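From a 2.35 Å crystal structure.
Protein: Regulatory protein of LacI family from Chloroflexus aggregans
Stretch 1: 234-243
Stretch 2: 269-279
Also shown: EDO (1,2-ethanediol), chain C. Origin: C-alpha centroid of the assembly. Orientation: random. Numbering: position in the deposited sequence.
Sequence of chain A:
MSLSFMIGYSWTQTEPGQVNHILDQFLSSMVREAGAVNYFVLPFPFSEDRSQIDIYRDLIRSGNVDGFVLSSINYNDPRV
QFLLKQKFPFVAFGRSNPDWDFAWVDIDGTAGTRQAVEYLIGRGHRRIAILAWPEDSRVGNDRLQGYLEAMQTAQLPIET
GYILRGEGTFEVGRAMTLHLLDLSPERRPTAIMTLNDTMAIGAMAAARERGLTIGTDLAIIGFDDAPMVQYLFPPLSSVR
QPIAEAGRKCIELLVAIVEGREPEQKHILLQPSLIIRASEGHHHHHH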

ATOM      1  N   PRO A 234      -0.413 -16.367 -13.739  1.00 31.45           N
ATOM      2  CA  PRO A 234      -1.629 -16.778 -13.035  1.00 30.51           C
ATOM      3  C   PRO A 234      -1.756 -15.972 -11.748  1.00 29.16           C
ATOM      4  O   PRO A 234      -0.782 -15.400 -11.269  1.00 25.42           O
ATOM      5  CB  PRO A 234      -1.377 -18.253 -12.718  1.00 31.32           C
ATOM      6  CG  PRO A 234      -0.265 -18.653 -13.640  1.00 33.61           C
ATOM      7  CD  PRO A 234       0.597 -17.432 -13.701  1.00 32.86           C
ATOM      8  N   PRO A 235      -2.961 -15.902 -11.177  1.00 29.68           N
ATOM      9  CA  PRO A 235      -3.076 -15.142  -9.930  1.00 29.25           C
ATOM     10  C   PRO A 235      -2.197 -15.872  -8.909  1.00 28.07           C
ATOM     11  O   PRO A 235      -2.109 -17.095  -8.920  1.00 26.57           O
ATOM     12  CB  PRO A 235      -4.572 -15.212  -9.617  1.00 30.44           C
ATOM     13  CG  PRO A 235      -4.990 -16.512 -10.253  1.00 32.63           C
ATOM     14  CD  PRO A 235      -4.249 -16.497 -11.564  1.00 30.29           C
ATOM     15  N   LEU A 236      -1.536 -15.117  -8.043  1.00 27.92           N
ATOM     16  CA  LEU A 236      -0.627 -15.700  -7.069  1.00 25.54           C
ATOM     17  C   LEU A 236      -1.239 -16.193  -5.765  1.00 23.98           C
ATOM     18  O   LEU A 236      -1.965 -15.469  -5.091  1.00 24.52           O
ATOM     19  CB  LEU A 236       0.480 -14.692  -6.749  1.00 24.32           C
ATOM     20  CG  LEU A 236       1.517 -15.113  -5.707  1.00 25.25           C
ATOM     21  CD1 LEU A 236       2.377 -16.259  -6.251  1.00 21.10           C
ATOM     22  CD2 LEU A 236       2.383 -13.913  -5.347  1.00 26.67           C
ATOM     23  N   SER A 237      -0.944 -17.440  -5.420  1.00 22.29           N
ATOM     24  CA  SER A 237      -1.400 -18.006  -4.159  1.00 21.51           C
ATOM     25  C   SER A 237      -0.449 -17.433  -3.113  1.00 21.09           C
ATOM     26  O   SER A 237       0.756 -17.286  -3.369  1.00 19.57           O
ATOM     27  CB  SER A 237      -1.307 -19.524  -4.186  1.00 20.68           C
ATOM     28  OG  SER A 237      -2.433 -20.068  -4.840  1.00 22.80           O
ATOM     29  N   SER A 238      -0.982 -17.103  -1.942  1.00 20.86           N
ATOM     30  CA  SER A 238      -0.160 -16.495  -0.906  1.00 22.09           C
ATOM     31  C   SER A 238      -0.736 -16.685   0.482  1.00 23.49           C
ATOM     32  O   SER A 238      -1.903 -17.030   0.633  1.00 24.40           O
ATOM     33  CB  SER A 238      -0.035 -14.997  -1.187  1.00 21.76           C
ATOM     34  OG  SER A 238       0.903 -14.381  -0.332  1.00 21.40           O
ATOM     35  N   VAL A 239       0.097 -16.457   1.492  1.00 24.40           N
ATOM     36  CA  VAL A 239      -0.329 -16.568   2.880  1.00 24.42           C
ATOM     37  C   VAL A 239      -0.808 -15.197   3.353  1.00 24.65           C
ATOM     38  O   VAL A 239      -0.049 -14.227   3.343  1.00 23.98           O
ATOM     39  CB  VAL A 239       0.818 -17.025   3.797  1.00 24.81           C
ATOM     40  CG1 VAL A 239       0.310 -17.136   5.227  1.00 24.60           C
ATOM     41  CG2 VAL A 239       1.371 -18.356   3.323  1.00 22.74           C
ATOM     42  N   ARG A 240      -2.072 -15.120   3.756  1.00 24.85           N
ATOM     43  CA  ARG A 240      -2.649 -13.871   4.245  1.00 24.19           C
ATOM     44  C   ARG A 240      -2.587 -13.808   5.764  1.00 24.01           C
ATOM     45  O   ARG A 240      -2.873 -14.793   6.452  1.00 22.59           O
ATOM     46  CB  ARG A 240      -4.100 -13.745   3.803  1.00 22.91           C
ATOM     47  CG  ARG A 240      -4.775 -12.469   4.264  1.00 24.13           C
ATOM     48  CD  ARG A 240      -6.232 -12.482   3.877  1.00 23.14           C
ATOM     49  NE  ARG A 240      -6.388 -12.522   2.430  1.00 25.00           N
ATOM     50  CZ  ARG A 240      -7.504 -12.886   1.807  1.00 26.11           C
ATOM     51  NH1 ARG A 240      -8.571 -13.252   2.503  1.00 25.83           N
ATOM     52  NH2 ARG A 240      -7.554 -12.881   0.489  1.00 25.27           N
ATOM     53  N   GLN A 241      -2.198 -12.645   6.275  1.00 23.66           N
ATOM     54  CA  GLN A 241      -2.114 -12.424   7.715  1.00 25.09           C
ATOM     55  C   GLN A 241      -3.258 -11.495   8.113  1.00 24.13           C
ATOM     56  O   GLN A 241      -3.606 -10.581   7.370  1.00 23.06           O
ATOM     57  CB  GLN A 241      -0.772 -11.783   8.087  1.00 26.43           C
ATOM     58  CG  GLN A 241       0.447 -12.621   7.750  1.00 27.95           C
ATOM     59  CD  GLN A 241       1.714 -12.079   8.382  1.00 29.25           C
ATOM     60  OE1 GLN A 241       2.063 -10.918   8.200  1.00 29.75           O
ATOM     61  NE2 GLN A 241       2.411 -12.923   9.130  1.00 29.88           N
ATOM     62  N   PRO A 242      -3.868 -11.730   9.284  1.00 23.29           N
ATOM     63  CA  PRO A 242      -4.978 -10.888   9.747  1.00 23.50           C
ATOM     64  C   PRO A 242      -4.448  -9.605  10.402  1.00 24.17           C
ATOM     65  O   PRO A 242      -4.478  -9.448  11.623  1.00 23.33           O
ATOM     66  CB  PRO A 242      -5.696 -11.808  10.718  1.00 22.76           C
ATOM     67  CG  PRO A 242      -4.548 -12.525  11.369  1.00 22.44           C
ATOM     68  CD  PRO A 242      -3.630 -12.852  10.211  1.00 22.94           C
ATOM     69  N   ILE A 243      -3.960  -8.695   9.567  1.00 24.21           N
ATOM     70  CA  ILE A 243      -3.388  -7.440  10.024  1.00 25.83           C
ATOM     71  C   ILE A 243      -4.390  -6.530  10.724  1.00 26.96           C
ATOM     72  O   ILE A 243      -4.052  -5.898  11.724  1.00 27.09           O
ATOM     73  CB  ILE A 243      -2.729  -6.680   8.843  1.00 25.40           C
ATOM     74  CG1 ILE A 243      -1.694  -7.590   8.170  1.00 24.75           C
ATOM     75  CG2 ILE A 243      -2.071  -5.384   9.331  1.00 22.87           C
ATOM     76  CD1 ILE A 243      -0.684  -8.200   9.138  1.00 22.83           C
ATOM     77  N   LEU A 269      -1.492 -14.729  19.948  1.00 33.78           N
ATOM     78  CA  LEU A 269      -0.968 -15.294  18.709  1.00 31.79           C
ATOM     79  C   LEU A 269      -2.097 -15.583  17.739  1.00 30.81           C
ATOM     80  O   LEU A 269      -2.950 -16.421  18.005  1.00 30.42           O
ATOM     81  CB  LEU A 269      -0.200 -16.586  18.998  1.00 30.33           C
ATOM     82  CG  LEU A 269       0.426 -17.277  17.787  1.00 29.47           C
ATOM     83  CD1 LEU A 269       1.495 -16.385  17.181  1.00 27.46           C
ATOM     84  CD2 LEU A 269       1.018 -18.612  18.208  1.00 27.55           C
ATOM     85  N   LEU A 270      -2.094 -14.881  16.611  1.00 30.23           N
ATOM     86  CA  LEU A 270      -3.120 -15.054  15.596  1.00 29.51           C
ATOM     87  C   LEU A 270      -2.633 -15.968  14.472  1.00 29.64           C
ATOM     88  O   LEU A 270      -1.449 -15.989  14.141  1.00 30.06           O
ATOM     89  CB  LEU A 270      -3.510 -13.693  15.018  1.00 30.35           C
ATOM     90  CG  LEU A 270      -3.970 -12.646  16.033  1.00 31.59           C
ATOM     91  CD1 LEU A 270      -4.282 -11.348  15.315  1.00 32.02           C
ATOM     92  CD2 LEU A 270      -5.195 -13.145  16.774  1.00 31.59           C
ATOM     93  N   GLN A 271      -3.557 -16.714  13.879  1.00 29.24           N
ATOM     94  CA  GLN A 271      -3.225 -17.624  12.798  1.00 28.82           C
ATOM     95  C   GLN A 271      -3.457 -17.019  11.415  1.00 28.68           C
ATOM     96  O   GLN A 271      -4.445 -16.320  11.187  1.00 28.24           O
ATOM     97  CB  GLN A 271      -4.053 -18.908  12.918  1.00 28.95           C
ATOM     98  CG  GLN A 271      -3.759 -19.729  14.154  1.00 30.30           C
ATOM     99  CD  GLN A 271      -2.286 -20.062  14.289  1.00 33.19           C
ATOM    100  OE1 GLN A 271      -1.631 -19.650  15.247  1.00 35.55           O
ATOM    101  NE2 GLN A 271      -1.754 -20.807  13.326  1.00 32.50           N
ATOM    102  N   PRO A 272      -2.526 -17.264  10.476  1.00 27.29           N
ATOM    103  CA  PRO A 272      -2.695 -16.725   9.123  1.00 25.75           C
ATOM    104  C   PRO A 272      -3.546 -17.707   8.311  1.00 26.08           C
ATOM    105  O   PRO A 272      -3.878 -18.792   8.786  1.00 25.12           O
ATOM    106  CB  PRO A 272      -1.264 -16.634   8.614  1.00 25.21           C
ATOM    107  CG  PRO A 272      -0.629 -17.839   9.241  1.00 25.53           C
ATOM    108  CD  PRO A 272      -1.163 -17.794  10.665  1.00 24.74           C
ATOM    109  N   SER A 273      -3.901 -17.324   7.091  1.00 26.60           N
ATOM    110  CA  SER A 273      -4.700 -18.180   6.227  1.00 27.88           C
ATOM    111  C   SER A 273      -4.010 -18.362   4.891  1.00 27.11           C
ATOM    112  O   SER A 273      -3.453 -17.417   4.345  1.00 28.00           O
ATOM    113  CB  SER A 273      -6.075 -17.566   5.975  1.00 27.77           C
ATOM    114  OG  SER A 273      -6.885 -17.646   7.127  1.00 34.61           O
ATOM    115  N   LEU A 274      -4.046 -19.579   4.365  1.00 26.86           N
ATOM    116  CA  LEU A 274      -3.440 -19.852   3.073  1.00 25.96           C
ATOM    117  C   LEU A 274      -4.484 -19.518   2.021  1.00 24.21           C
ATOM    118  O   LEU A 274      -5.617 -19.961   2.118  1.00 24.49           O
ATOM    119  CB  LEU A 274      -3.036 -21.325   2.967  1.00 24.10           C
ATOM    120  CG  LEU A 274      -2.486 -21.778   1.610  1.00 26.88           C
ATOM    121  CD1 LEU A 274      -1.224 -21.001   1.268  1.00 23.92           C
ATOM    122  CD2 LEU A 274      -2.199 -23.274   1.646  1.00 24.78           C
ATOM    123  N   ILE A 275      -4.108 -18.714   1.033  1.00 23.73           N
ATOM    124  CA  ILE A 275      -5.035 -18.342  -0.031  1.00 23.56           C
ATOM    125  C   ILE A 275      -4.602 -18.995  -1.336  1.00 24.28           C
ATOM    126  O   ILE A 275      -3.615 -18.585  -1.946  1.00 23.13           O
ATOM    127  CB  ILE A 275      -5.074 -16.819  -0.246  1.00 24.01           C
ATOM    128  CG1 ILE A 275      -5.257 -16.102   1.096  1.00 24.95           C
ATOM    129  CG2 ILE A 275      -6.209 -16.466  -1.183  1.00 22.89           C
ATOM    130  CD1 ILE A 275      -6.489 -16.530   1.863  1.00 23.81           C
ATOM    131  N   ILE A 276      -5.334 -20.025  -1.748  1.00 25.58           N
ATOM    132  CA  ILE A 276      -5.038 -20.735  -2.989  1.00 27.71           C
ATOM    133  C   ILE A 276      -5.859 -20.156  -4.133  1.00 29.53           C
ATOM    134  O   ILE A 276      -7.089 -20.129  -4.082  1.00 29.17           O
ATOM    135  CB  ILE A 276      -5.363 -22.236  -2.875  1.00 27.54           C
ATOM    136  CG1 ILE A 276      -4.532 -22.865  -1.754  1.00 26.51           C
ATOM    137  CG2 ILE A 276      -5.062 -22.936  -4.196  1.00 26.80           C
ATOM    138  CD1 ILE A 276      -3.047 -22.842  -2.012  1.00 25.23           C
ATOM    139  N   ARG A 277      -5.170 -19.698  -5.169  1.00 31.49           N
ATOM    140  CA  ARG A 277      -5.844 -19.111  -6.308  1.00 33.96           C
ATOM    141  C   ARG A 277      -5.650 -19.921  -7.584  1.00 38.13           C
ATOM    142  O   ARG A 277      -4.568 -20.438  -7.843  1.00 38.37           O
ATOM    143  CB  ARG A 277      -5.345 -17.678  -6.522  1.00 30.14           C
ATOM    144  CG  ARG A 277      -5.580 -16.746  -5.355  1.00 25.86           C
ATOM    145  CD  ARG A 277      -5.307 -15.298  -5.746  1.00 25.20           C
ATOM    146  NE  ARG A 277      -5.814 -14.353  -4.749  1.00 23.51           N
ATOM    147  CZ  ARG A 277      -5.120 -13.881  -3.715  1.00 23.64           C
ATOM    148  NH1 ARG A 277      -3.861 -14.249  -3.517  1.00 22.75           N
ATOM    149  NH2 ARG A 277      -5.697 -13.048  -2.863  1.00 21.94           N
ATOM    150  N   ALA A 278      -6.716 -20.025  -8.373  1.00 44.05           N
ATOM    151  CA  ALA A 278      -6.698 -20.746  -9.643  1.00 48.61           C
ATOM    152  C   ALA A 278      -7.160 -19.762 -10.721  1.00 52.75           C
ATOM    153  O   ALA A 278      -7.399 -18.597 -10.417  1.00 53.64           O
ATOM    154  CB  ALA A 278      -7.631 -21.940  -9.572  1.00 46.91           C
ATOM    155  N   SER A 279      -7.283 -20.228 -11.965  1.00 57.71           N
ATOM    156  CA  SER A 279      -7.708 -19.393 -13.102  1.00 61.86           C
ATOM    157  C   SER A 279      -8.527 -18.126 -12.758  1.00 65.67           C
ATOM    158  O   SER A 279      -8.350 -17.076 -13.391  1.00 66.77           O
ATOM    159  CB  SER A 279      -8.471 -20.258 -14.118  1.00 60.99           C
ATOM    160  OG  SER A 279      -9.406 -21.113 -13.477  1.00 61.14           O
TER
HETATM  161  C1  EDO C 501       1.182 -20.687  -9.034  1.00 30.41           C
HETATM  162  O1  EDO C 501       1.603 -21.839  -8.292  1.00 28.24           O
HETATM  163  C2  EDO C 501       0.085 -19.922  -8.279  1.00 29.70           C
HETATM  164  O2  EDO C 501       0.665 -18.967  -7.396  1.00 28.92           O

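Ser238 to Arg240 run antiparallel to Ser273 to Ile275, and the two stretches bury 765 Å² between them. Two hydrogen-bonded pairs hold the register. Ser238 N donates to Ile275 O (3.0 Å) and Ile275 N to Ser238 O (2.8 Å); two residues further along, Arg240 N reaches Ser273 O (2.7 Å) and Ser273 N returns to Arg240 O (2.8 Å). Between them, the non-hydrogen-bonded pair Val239 and Leu274 brings its CA atoms to 4.5 Å, with both side chains on the same face of the sheet.

Arg277, the residue most covered by the other stretch, extends the pairing beyond the ladder. Its backbone N donates to Ser237 OG (2.8 Å), while NH1 donates to Leu236 O (2.7 Å), which lies near the guanidinium plane, at its edge, where the NH1 hydrogens point.

Arg240 shares the other face with Ser238, Ser273 and Ile275. Its CB packs on Ile275 CG1 (3.8 Å), and Ile275 CD1 lies over one face of its guanidinium. Arg240 NH2 comes within 3.8 Å of Arg277 NH2, a proximity of like charges; both atoms have hydrogen-bond partners elsewhere in the structure.

On the face of Val239 and Leu274, Val239 CG1 meets Pro272 CB at 3.8 Å; past the ladder, Pro242 CG packs on Leu270 CB at 4.0 Å. Both are contacts between apolar groups, which gain by leaving water.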